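Local structure of triphenylmethane reductase (Citrobacter sp., 2VRB) at residues S2-G7 and A65-L70; E112-L117 and I255-A260; E230-L235 and F244-A249. The protein probably reduces triphenylmethane dyes with NADPH as electron donor, binding the cofactor on a Rossmann fold of the short-chain dehydrogenase/reductase family. All coordinates share one frame; numbering follows the deposited sequence.

Interaction 1: residues S2-G7 and A65-L70; sequences SIAVTG and AGVSKL. With NAP (NADP nicotinamide-adenine-dinucleotide phosphate), chain B.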
loop_
_atom_site.group_PDB
_atom_site.type_symbol
_atom_site.label_atom_id
_atom_site.label_comp_id
_atom_site.label_asym_id
_atom_site.label_seq_id
_atom_site.Cartn_x
_atom_site.Cartn_y
_atom_site.Cartn_z
ATOM N N SER A 2 0.720 17.843 -22.031
ATOM C CA SER A 2 2.053 17.750 -21.351
ATOM C C SER A 2 2.236 16.419 -20.643
ATOM O O SER A 2 1.569 16.153 -19.647
ATOM C CB SER A 2 2.222 18.857 -20.315
ATOM O OG SER A 2 3.343 18.570 -19.484
ATOM N N ILE A 3 3.170 15.618 -21.134
ATOM C CA ILE A 3 3.367 14.249 -20.644
ATOM C C ILE A 3 4.769 14.097 -20.036
ATOM O O ILE A 3 5.776 14.298 -20.725
ATOM C CB ILE A 3 3.130 13.210 -21.772
ATOM C CG1 ILE A 3 1.693 13.306 -22.288
ATOM C CG2 ILE A 3 3.368 11.783 -21.242
ATOM C CD1 ILE A 3 1.512 13.001 -23.766
ATOM N N ALA A 4 4.830 13.764 -18.747
ATOM C CA ALA A 4 6.100 13.590 -18.053
ATOM C C ALA A 4 6.349 12.128 -17.748
ATOM O O ALA A 4 5.429 11.402 -17.450
ATOM C CB ALA A 4 6.132 14.402 -16.785
ATOM N N VAL A 5 7.617 11.724 -17.777
ATOM C CA VAL A 5 7.990 10.341 -17.684
ATOM C C VAL A 5 9.140 10.303 -16.700
ATOM O O VAL A 5 10.160 10.914 -16.951
ATOM C CB VAL A 5 8.501 9.855 -19.071
ATOM C CG1 VAL A 5 9.083 8.431 -18.962
ATOM C CG2 VAL A 5 7.374 9.887 -20.070
ATOM N N THR A 6 8.997 9.618 -15.583
ATOM C CA THR A 6 10.109 9.490 -14.640
ATOM C C THR A 6 10.975 8.330 -15.096
ATOM O O THR A 6 10.571 7.582 -15.995
ATOM C CB THR A 6 9.622 9.257 -13.217
ATOM O OG1 THR A 6 9.052 7.950 -13.117
ATOM C CG2 THR A 6 8.596 10.321 -12.807
ATOM N N GLY A 7 12.160 8.152 -14.508
ATOM C CA GLY A 7 12.996 7.041 -14.967
ATOM C C GLY A 7 13.364 7.146 -16.436
ATOM O O GLY A 7 13.680 6.132 -17.109
ATOM N N ALA A 65 5.693 20.338 -11.423
ATOM C CA ALA A 65 4.944 21.594 -11.585
ATOM C C ALA A 65 4.346 21.722 -12.987
ATOM O O ALA A 65 5.052 21.635 -13.999
ATOM C CB ALA A 65 5.808 22.795 -11.253
ATOM N N GLY A 66 3.029 21.908 -13.025
ATOM C CA GLY A 66 2.291 22.079 -14.270
ATOM C C GLY A 66 2.202 20.871 -15.191
ATOM O O GLY A 66 1.772 21.009 -16.327
ATOM N N VAL A 67 2.587 19.679 -14.740
ATOM C CA VAL A 67 2.411 18.503 -15.613
ATOM C C VAL A 67 0.983 17.954 -15.600
ATOM O O VAL A 67 0.335 17.840 -14.546
ATOM C CB VAL A 67 3.577 17.404 -15.558
ATOM C CG1 VAL A 67 4.674 17.774 -14.622
ATOM C CG2 VAL A 67 3.065 16.025 -15.297
ATOM N N SER A 68 0.489 17.665 -16.797
ATOM C CA SER A 68 -0.849 17.126 -16.986
ATOM C C SER A 68 -0.916 15.617 -16.748
ATOM O O SER A 68 -1.700 15.143 -15.933
ATOM C CB SER A 68 -1.353 17.485 -18.383
ATOM O OG SER A 68 -2.653 16.952 -18.608
ATOM N N LYS A 69 -0.090 14.861 -17.463
ATOM C CA LYS A 69 -0.089 13.420 -17.339
ATOM C C LYS A 69 1.279 12.945 -16.891
ATOM O O LYS A 69 2.274 13.275 -17.518
ATOM C CB LYS A 69 -0.368 12.790 -18.698
ATOM C CG LYS A 69 -1.737 13.040 -19.267
ATOM C CD LYS A 69 -1.929 12.230 -20.548
ATOM C CE LYS A 69 -3.347 12.400 -21.060
ATOM N NZ LYS A 69 -4.312 11.660 -20.191
ATOM N N LEU A 70 1.327 12.100 -15.871
ATOM C CA LEU A 70 2.592 11.641 -15.337
ATOM C C LEU A 70 2.669 10.150 -15.479
ATOM O O LEU A 70 1.758 9.429 -15.068
ATOM C CB LEU A 70 2.725 11.990 -13.842
ATOM C CG LEU A 70 3.941 11.386 -13.113
ATOM C CD1 LEU A 70 5.267 11.910 -13.716
ATOM C CD2 LEU A 70 3.888 11.668 -11.624
HETATM P PA NAP B . 16.373 0.573 -15.181
HETATM O O1A NAP B . 17.217 0.146 -14.021
HETATM O O2A NAP B . 16.965 0.596 -16.554
HETATM O O5B NAP B . 15.830 2.046 -14.827
HETATM C C5B NAP B . 15.616 2.523 -13.513
HETATM C C4B NAP B . 15.437 4.037 -13.661
HETATM O O4B NAP B . 15.042 4.608 -12.431
HETATM C C3B NAP B . 16.745 4.723 -14.088
HETATM O O3B NAP B . 16.425 5.724 -15.030
HETATM C C2B NAP B . 17.270 5.360 -12.826
HETATM O O2B NAP B . 18.011 6.552 -13.007
HETATM C C1B NAP B . 15.947 5.669 -12.142
HETATM N N9A NAP B . 16.205 5.915 -10.722
HETATM C C8A NAP B . 16.906 5.168 -9.825
HETATM N N7A NAP B . 16.889 5.822 -8.636
HETATM C C5A NAP B . 16.200 6.983 -8.792
HETATM C C6A NAP B . 15.895 8.039 -7.924
HETATM N N6A NAP B . 16.293 8.030 -6.643
HETATM N N1A NAP B . 15.152 9.088 -8.432
HETATM C C2A NAP B . 14.738 9.142 -9.748
HETATM N N3A NAP B . 15.053 8.102 -10.594
HETATM C C4A NAP B . 15.763 7.048 -10.106
HETATM O O3 NAP B . 15.004 -0.285 -15.219
HETATM P PN NAP B . 13.988 -0.529 -16.442
HETATM O O1N NAP B . 13.745 0.695 -17.233
HETATM O O2N NAP B . 14.513 -1.738 -17.182
HETATM O O5D NAP B . 12.590 -0.860 -15.651
HETATM C C5D NAP B . 11.864 0.205 -15.064
HETATM C C4D NAP B . 11.381 -0.067 -13.632
HETATM O O4D NAP B . 10.638 -1.266 -13.627
HETATM C C3D NAP B . 12.501 -0.250 -12.611
HETATM O O3D NAP B . 12.736 0.941 -11.885
HETATM C C2D NAP B . 12.041 -1.403 -11.730
HETATM O O2D NAP B . 11.324 -1.020 -10.564
HETATM C C1D NAP B . 11.038 -2.144 -12.588
HETATM N N1N NAP B . 11.608 -3.401 -13.129
HETATM C C2N NAP B . 10.775 -4.266 -13.697
HETATM C C3N NAP B . 11.133 -5.490 -14.207
HETATM C C7N NAP B . 10.229 -6.414 -14.809
HETATM O O7N NAP B . 10.855 -7.632 -15.247
HETATM N N7N NAP B . 8.905 -6.086 -14.883
HETATM C C4N NAP B . 12.526 -5.809 -14.099
HETATM C C5N NAP B . 13.387 -4.927 -13.529
HETATM C C6N NAP B . 12.886 -3.707 -13.034
HETATM P P2B NAP B . 19.602 6.533 -13.409
HETATM O O1X NAP B . 19.726 6.145 -14.878
HETATM O O2X NAP B . 20.357 5.571 -12.508
HETATM O O3X NAP B . 20.118 7.954 -13.225
#

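Interaction 2: residues E112-L117 and I255-A260; sequences ESIIPL and ISKGEA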
loop_
_atom_site.group_PDB
_atom_site.type_symbol
_atom_site.label_atom_id
_atom_site.label_comp_id
_atom_site.label_asym_id
_atom_site.label_seq_id
_atom_site.Cartn_x
_atom_site.Cartn_y
_atom_site.Cartn_z
ATOM N N GLU A 112 -1.434 -12.114 -6.082
ATOM C CA GLU A 112 -1.143 -13.567 -6.051
ATOM C C GLU A 112 0.349 -13.825 -6.080
ATOM O O GLU A 112 0.790 -15.002 -6.130
ATOM C CB GLU A 112 -1.781 -14.288 -7.276
ATOM C CG GLU A 112 -3.330 -14.434 -7.196
ATOM C CD GLU A 112 -4.067 -13.190 -7.635
ATOM O OE1 GLU A 112 -3.640 -12.529 -8.610
ATOM O OE2 GLU A 112 -5.102 -12.860 -7.020
ATOM N N SER A 113 1.144 -12.760 -6.044
ATOM C CA SER A 113 2.589 -12.954 -6.093
ATOM C C SER A 113 3.151 -13.438 -4.764
ATOM O O SER A 113 2.580 -13.158 -3.691
ATOM C CB SER A 113 3.289 -11.696 -6.578
ATOM O OG SER A 113 4.700 -11.808 -6.469
ATOM N N ILE A 114 4.231 -14.236 -4.860
ATOM C CA ILE A 114 5.089 -14.595 -3.725
ATOM C C ILE A 114 6.454 -13.894 -3.759
ATOM O O ILE A 114 7.359 -14.252 -3.009
ATOM C CB ILE A 114 5.260 -16.128 -3.587
ATOM C CG1 ILE A 114 6.106 -16.729 -4.738
ATOM C CG2 ILE A 114 3.857 -16.796 -3.524
ATOM C CD1 ILE A 114 6.666 -18.135 -4.418
ATOM N N ILE A 115 6.588 -12.864 -4.596
ATOM C CA ILE A 115 7.796 -12.053 -4.653
ATOM C C ILE A 115 7.589 -10.754 -3.823
ATOM O O ILE A 115 6.620 -10.040 -4.036
ATOM C CB ILE A 115 8.073 -11.698 -6.137
ATOM C CG1 ILE A 115 8.382 -12.959 -6.937
ATOM C CG2 ILE A 115 9.196 -10.662 -6.306
ATOM C CD1 ILE A 115 9.723 -13.579 -6.616
ATOM N N PRO A 116 8.512 -10.412 -2.893
ATOM C CA PRO A 116 8.173 -9.257 -2.002
ATOM C C PRO A 116 8.026 -7.925 -2.740
ATOM O O PRO A 116 7.338 -7.022 -2.286
ATOM C CB PRO A 116 9.366 -9.198 -1.045
ATOM C CG PRO A 116 10.012 -10.568 -1.127
ATOM C CD PRO A 116 9.838 -10.982 -2.570
ATOM N N LEU A 117 8.657 -7.799 -3.903
ATOM C CA LEU A 117 8.478 -6.594 -4.663
ATOM C C LEU A 117 6.999 -6.381 -5.050
ATOM O O LEU A 117 6.599 -5.243 -5.324
ATOM C CB LEU A 117 9.388 -6.591 -5.908
ATOM C CG LEU A 117 9.341 -5.398 -6.849
ATOM C CD1 LEU A 117 9.612 -4.018 -6.166
ATOM C CD2 LEU A 117 10.301 -5.631 -8.029
ATOM N N ILE A 255 8.723 -18.483 -10.420
ATOM C CA ILE A 255 8.270 -19.122 -11.673
ATOM C C ILE A 255 7.972 -20.648 -11.532
ATOM O O ILE A 255 6.949 -21.149 -12.010
ATOM C CB ILE A 255 9.284 -18.820 -12.797
ATOM C CG1 ILE A 255 9.210 -17.317 -13.101
ATOM C CG2 ILE A 255 9.006 -19.648 -14.044
ATOM C CD1 ILE A 255 10.367 -16.782 -13.958
ATOM N N SER A 256 8.859 -21.394 -10.868
ATOM C CA SER A 256 8.657 -22.793 -10.711
ATOM C C SER A 256 7.366 -23.058 -9.955
ATOM O O SER A 256 6.798 -24.139 -10.074
ATOM C CB SER A 256 9.827 -23.421 -9.951
ATOM O OG SER A 256 9.667 -23.204 -8.561
ATOM N N LYS A 257 6.886 -22.082 -9.182
ATOM C CA LYS A 257 5.660 -22.247 -8.412
ATOM C C LYS A 257 4.461 -21.530 -9.057
ATOM O O LYS A 257 3.452 -21.339 -8.394
ATOM C CB LYS A 257 5.869 -21.727 -6.989
ATOM C CG LYS A 257 6.831 -22.592 -6.162
ATOM C CD LYS A 257 7.319 -21.846 -4.955
ATOM C CE LYS A 257 8.230 -22.722 -4.133
ATOM N NZ LYS A 257 9.058 -21.826 -3.267
ATOM N N GLY A 258 4.566 -21.162 -10.334
ATOM C CA GLY A 258 3.411 -20.670 -11.072
ATOM C C GLY A 258 3.233 -19.159 -11.010
ATOM O O GLY A 258 2.204 -18.642 -11.450
ATOM N N GLU A 259 4.239 -18.459 -10.490
ATOM C CA GLU A 259 4.220 -16.978 -10.376
ATOM C C GLU A 259 3.953 -16.278 -11.682
ATOM O O GLU A 259 3.327 -15.198 -11.707
ATOM C CB GLU A 259 5.562 -16.468 -9.896
ATOM C CG GLU A 259 5.790 -14.913 -9.971
ATOM C CD GLU A 259 5.345 -14.186 -8.705
ATOM O OE1 GLU A 259 4.935 -14.863 -7.732
ATOM O OE2 GLU A 259 5.433 -12.927 -8.693
ATOM N N ALA A 260 4.429 -16.844 -12.781
ATOM C CA ALA A 260 4.261 -16.107 -14.034
ATOM C C ALA A 260 3.335 -16.843 -15.008
ATOM O O ALA A 260 3.522 -16.760 -16.199
ATOM C CB ALA A 260 5.641 -15.859 -14.651
HETATM O O HOH W 1 2.744 -16.690 -7.301
#

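Interaction 3: residues E230-L235 and F244-A249; sequences EEKNFL and FAEITA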
loop_
_atom_site.group_PDB
_atom_site.type_symbol
_atom_site.label_atom_id
_atom_site.label_comp_id
_atom_site.label_asym_id
_atom_site.label_seq_id
_atom_site.Cartn_x
_atom_site.Cartn_y
_atom_site.Cartn_z
ATOM N N GLU A 230 21.792 -24.625 -5.884
ATOM C CA GLU A 230 22.641 -24.823 -7.041
ATOM C C GLU A 230 22.621 -23.603 -7.972
ATOM O O GLU A 230 23.667 -23.211 -8.503
ATOM C CB GLU A 230 22.299 -26.118 -7.771
ATOM C CG GLU A 230 22.522 -27.373 -6.927
ATOM C CD GLU A 230 21.852 -28.600 -7.505
ATOM O OE1 GLU A 230 20.631 -28.577 -7.761
ATOM O OE2 GLU A 230 22.561 -29.609 -7.698
ATOM N N GLU A 231 21.456 -22.977 -8.131
ATOM C CA GLU A 231 21.328 -21.789 -8.998
ATOM C C GLU A 231 22.208 -20.637 -8.504
ATOM O O GLU A 231 23.086 -20.175 -9.222
ATOM C CB GLU A 231 19.873 -21.307 -9.119
ATOM C CG GLU A 231 19.710 -20.040 -10.005
ATOM C CD GLU A 231 20.152 -20.241 -11.455
ATOM O OE1 GLU A 231 20.383 -21.387 -11.880
ATOM O OE2 GLU A 231 20.276 -19.238 -12.193
ATOM N N LYS A 232 21.945 -20.198 -7.279
ATOM C CA LYS A 232 22.696 -19.169 -6.598
ATOM C C LYS A 232 24.192 -19.435 -6.651
ATOM O O LYS A 232 24.973 -18.519 -6.863
ATOM C CB LYS A 232 22.192 -19.058 -5.156
ATOM C CG LYS A 232 22.689 -17.864 -4.393
ATOM C CD LYS A 232 21.919 -17.729 -3.077
ATOM C CE LYS A 232 22.432 -18.723 -2.003
ATOM N NZ LYS A 232 21.724 -18.483 -0.703
ATOM N N ASN A 233 24.589 -20.690 -6.503
ATOM C CA ASN A 233 25.997 -21.043 -6.619
ATOM C C ASN A 233 26.502 -20.849 -8.031
ATOM O O ASN A 233 27.500 -20.150 -8.244
ATOM C CB ASN A 233 26.242 -22.467 -6.148
ATOM C CG ASN A 233 26.291 -22.570 -4.639
ATOM O OD1 ASN A 233 25.856 -21.653 -3.918
ATOM N ND2 ASN A 233 26.833 -23.679 -4.145
ATOM N N PHE A 234 25.803 -21.457 -8.982
ATOM C CA PHE A 234 26.035 -21.252 -10.403
ATOM C C PHE A 234 26.260 -19.766 -10.683
ATOM O O PHE A 234 27.287 -19.367 -11.228
ATOM C CB PHE A 234 24.814 -21.758 -11.226
ATOM C CG PHE A 234 25.037 -21.720 -12.717
ATOM C CD1 PHE A 234 25.933 -22.594 -13.313
ATOM C CD2 PHE A 234 24.411 -20.754 -13.502
ATOM C CE1 PHE A 234 26.188 -22.536 -14.683
ATOM C CE2 PHE A 234 24.654 -20.686 -14.874
ATOM C CZ PHE A 234 25.551 -21.579 -15.464
ATOM N N LEU A 235 25.303 -18.950 -10.264
ATOM C CA LEU A 235 25.302 -17.525 -10.521
ATOM C C LEU A 235 26.507 -16.792 -9.893
ATOM O O LEU A 235 27.201 -16.026 -10.575
ATOM C CB LEU A 235 23.992 -16.909 -10.024
ATOM C CG LEU A 235 22.736 -17.301 -10.820
ATOM C CD1 LEU A 235 21.558 -16.608 -10.280
ATOM C CD2 LEU A 235 22.873 -17.041 -12.318
ATOM N N PHE A 244 22.228 -10.026 -6.140
ATOM C CA PHE A 244 21.532 -10.155 -7.405
ATOM C C PHE A 244 21.318 -11.644 -7.720
ATOM O O PHE A 244 20.229 -12.019 -8.146
ATOM C CB PHE A 244 22.250 -9.376 -8.526
ATOM C CG PHE A 244 21.522 -9.361 -9.865
ATOM C CD1 PHE A 244 20.205 -8.902 -9.970
ATOM C CD2 PHE A 244 22.186 -9.779 -11.033
ATOM C CE1 PHE A 244 19.549 -8.891 -11.205
ATOM C CE2 PHE A 244 21.541 -9.765 -12.277
ATOM C CZ PHE A 244 20.219 -9.316 -12.360
ATOM N N ALA A 245 22.330 -12.482 -7.476
ATOM C CA ALA A 245 22.196 -13.941 -7.601
ATOM C C ALA A 245 20.991 -14.494 -6.811
ATOM O O ALA A 245 20.214 -15.272 -7.351
ATOM C CB ALA A 245 23.470 -14.640 -7.198
ATOM N N GLU A 246 20.854 -14.077 -5.549
ATOM C CA GLU A 246 19.675 -14.339 -4.718
ATOM C C GLU A 246 18.381 -13.827 -5.311
ATOM O O GLU A 246 17.383 -14.545 -5.315
ATOM C CB GLU A 246 19.839 -13.698 -3.352
ATOM C CG GLU A 246 20.150 -14.687 -2.270
ATOM C CD GLU A 246 18.918 -15.465 -1.856
ATOM O OE1 GLU A 246 17.783 -14.942 -2.040
ATOM O OE2 GLU A 246 19.083 -16.601 -1.344
ATOM N N ILE A 247 18.383 -12.583 -5.792
ATOM C CA ILE A 247 17.207 -12.019 -6.442
ATOM C C ILE A 247 16.787 -12.910 -7.615
ATOM O O ILE A 247 15.616 -13.239 -7.752
ATOM C CB ILE A 247 17.439 -10.538 -6.893
ATOM C CG1 ILE A 247 17.550 -9.595 -5.681
ATOM C CG2 ILE A 247 16.328 -10.052 -7.820
ATOM C CD1 ILE A 247 16.245 -9.347 -4.930
ATOM N N THR A 248 17.758 -13.317 -8.419
ATOM C CA THR A 248 17.525 -14.082 -9.610
ATOM C C THR A 248 17.013 -15.495 -9.284
ATOM O O THR A 248 16.000 -15.909 -9.832
ATOM C CB THR A 248 18.810 -14.138 -10.487
ATOM O OG1 THR A 248 19.164 -12.799 -10.874
ATOM C CG2 THR A 248 18.571 -14.972 -11.731
ATOM N N ALA A 249 17.692 -16.210 -8.385
ATOM C CA ALA A 249 17.201 -17.510 -7.914
ATOM C C ALA A 249 15.789 -17.426 -7.358
ATOM O O ALA A 249 15.009 -18.332 -7.566
ATOM C CB ALA A 249 18.167 -18.155 -6.884
#

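Interaction 1: residues S2-G7 and A65-L70
Ala4 and Leu70 face each other on neighbouring parallel strands in the middle of the Rossmann-fold sheet, where the first strand, 3-5, lies beside 69-72. The two strands belong to opposite halves of the fold, and the sheet is built outward from them. Lys69 is bonded on both sides of Ile3, the parallel pattern: its N donates to Ser2 O at 3.0 Å, nearly straight at 170°, and its O receives Ala4 N at 2.9 Å. Ala4 also bonds to the backbone of Leu71. Ser68 N adds a weak bond to the same Ser2 O. At this exposed N-terminal start, small polar Ser2 packs on Val67 and Ser68 yet still faces solvent, while its O holds both bonds.

On one face, Ala4 CB sits 3.8 Å from Val67 CG2, while Leu70 CD1 lies 4.0 Å from Ala4 CB. A single carbon suits this position, since Ile30 and Ile32 of the next strand press on Ala4 as well. Leu70 has CG anti to the backbone N (chi1 172°), with the next torsion turning CD1 back toward the first strand; there it also meets Thr6 CG2 at 3.8 Å, the side chains crossing at about a right angle. Thr6 gives only its methyl to this apolar layer, its OG1 being bonded to Ile73 N and Tyr54 OH. On the other face Ile3 and Lys69 run side by side, and the long aliphatic chain lets the lysine line the isoleucine while its ammonium end leads away.

The chain then enters the glycine-rich GATGQLG cofactor loop at Gly7, whose positive phi of 60° is readily allowed for glycine, and Gly7 O accepts a weak 3.5 Å hydrogen bond from O3B of the adenosine ribose of NADP.

Interaction 2: residues E112-L117 and I255-A260
An ST turn at Ser113, in the loop between strand 101-107 and helix 117-131, meets Glu259, whose N bonds to Ala254 O in the Schellman motif ending helix 242-256. Gly258, with its positive phi, supplies the second bond of that motif, from its N to Ile255 O. The glutamate carries the contact. CG lies anti to the backbone N (chi1 169°) and the chain then bends at chi2, which swings the carboxylate across to the loop.

There both oxygens are gripped through their syn lone pairs. OE2 receives Ser113 OG at 2.6 Å, while OE1 receives Ile114 N at 3.0 Å with an angle of 165°. Because the turn also makes Ser113 OG the acceptor for Ile115 N at 2.9 Å, a serine fits well: one small hydroxyl takes a backbone N-H and donates its own hydrogen bond to the carboxylate. A water bridges OE1 to Glu112 O, donating to both.

Two isoleucines frame the polar centre. CG1 of Ile115 comes within 3.4 Å of Glu259 OE2, its chain crossing the glutamate at about a right angle. On the outer side, Ile114 CD1 rests 3.8 Å from Lys257 CD, against the methylene run of a lysine whose ammonium is paired with Asp253.

With Ser113 OG, Ile114 N and the water as donors, and Tyr107 OH also bonded to OE2, the surroundings are consistent with an ionised carboxylate. The two-pronged grip fixes its rotation, so the loop is fastened chiefly by polar bonds, with the isoleucines packed around them.

Interaction 3: residues E230-L235 and F244-A249
Helices 230-235 and 244-249 run roughly antiparallel, their axes 140° apart in direction and 8.8 Å from each other at the closest point, with the CA atoms of Lys232 and Ala245 the nearest pair. So near an approach relies on small residues on the second helix. Ala245 has its CB toward the first helix, 3.7 Å from Leu235 CB, and one turn later Ala249 CB meets Glu231 CG at 4.0 Å.

Leu235 is the large apolar piece of the interface. With CG anti to its carbonyl carbon (chi1 -69°), it sends CD1 over the second helix, where this methyl lies 3.5 Å from Ala245 O and 3.7 Å from Thr248 CB, the leucine and threonine side chains crossing at a slant.

The two helices belong to 228-237 and 242-256, joined by a short connection into a helical hairpin in the C-terminal part of this SDR-type chain, outside the seven-stranded sheet. Along one margin of the hairpin, Lys232 packs CD against Glu246 CG at 3.6 Å, then bends to bring NZ to Glu246 OE2 in a salt bridge, a weak one at 3.3 Å. Long, flexible chains suit this partly exposed margin: the lysine methylenes lie alongside Ala245 while the charges stay outward.

Thr248 turns its methyl side to the leucine and keeps its hydroxyl for its own helix. OG1 donates to Phe244 O at 3.0 Å, from 44° above the carbonyl plane, sharing that acceptor with Thr248 N, and the same hydroxyl oxygen lies over the centre of one face of the Phe244 ring.

Interaction 1 lies in the seven-stranded sheet, interaction 3 in the C-terminal helices, and interaction 2 joins the two parts. Interaction 1 comes first in sequence; interactions 2 and 3 lie on the other side of the chain's centre, their centres about 32 and 37 Å from its own. These two are neighbours, about 16 Å apart between centres, and share helix 242-256: interaction 3 packs its earlier turns against helix 228-237, while in interaction 2 the residues just past the helix end tie the hairpin to the loop after strand 101-107 of the core. In sequence, interaction 3 falls wholly between the two segments of interaction 2. NADP lies between the two regions.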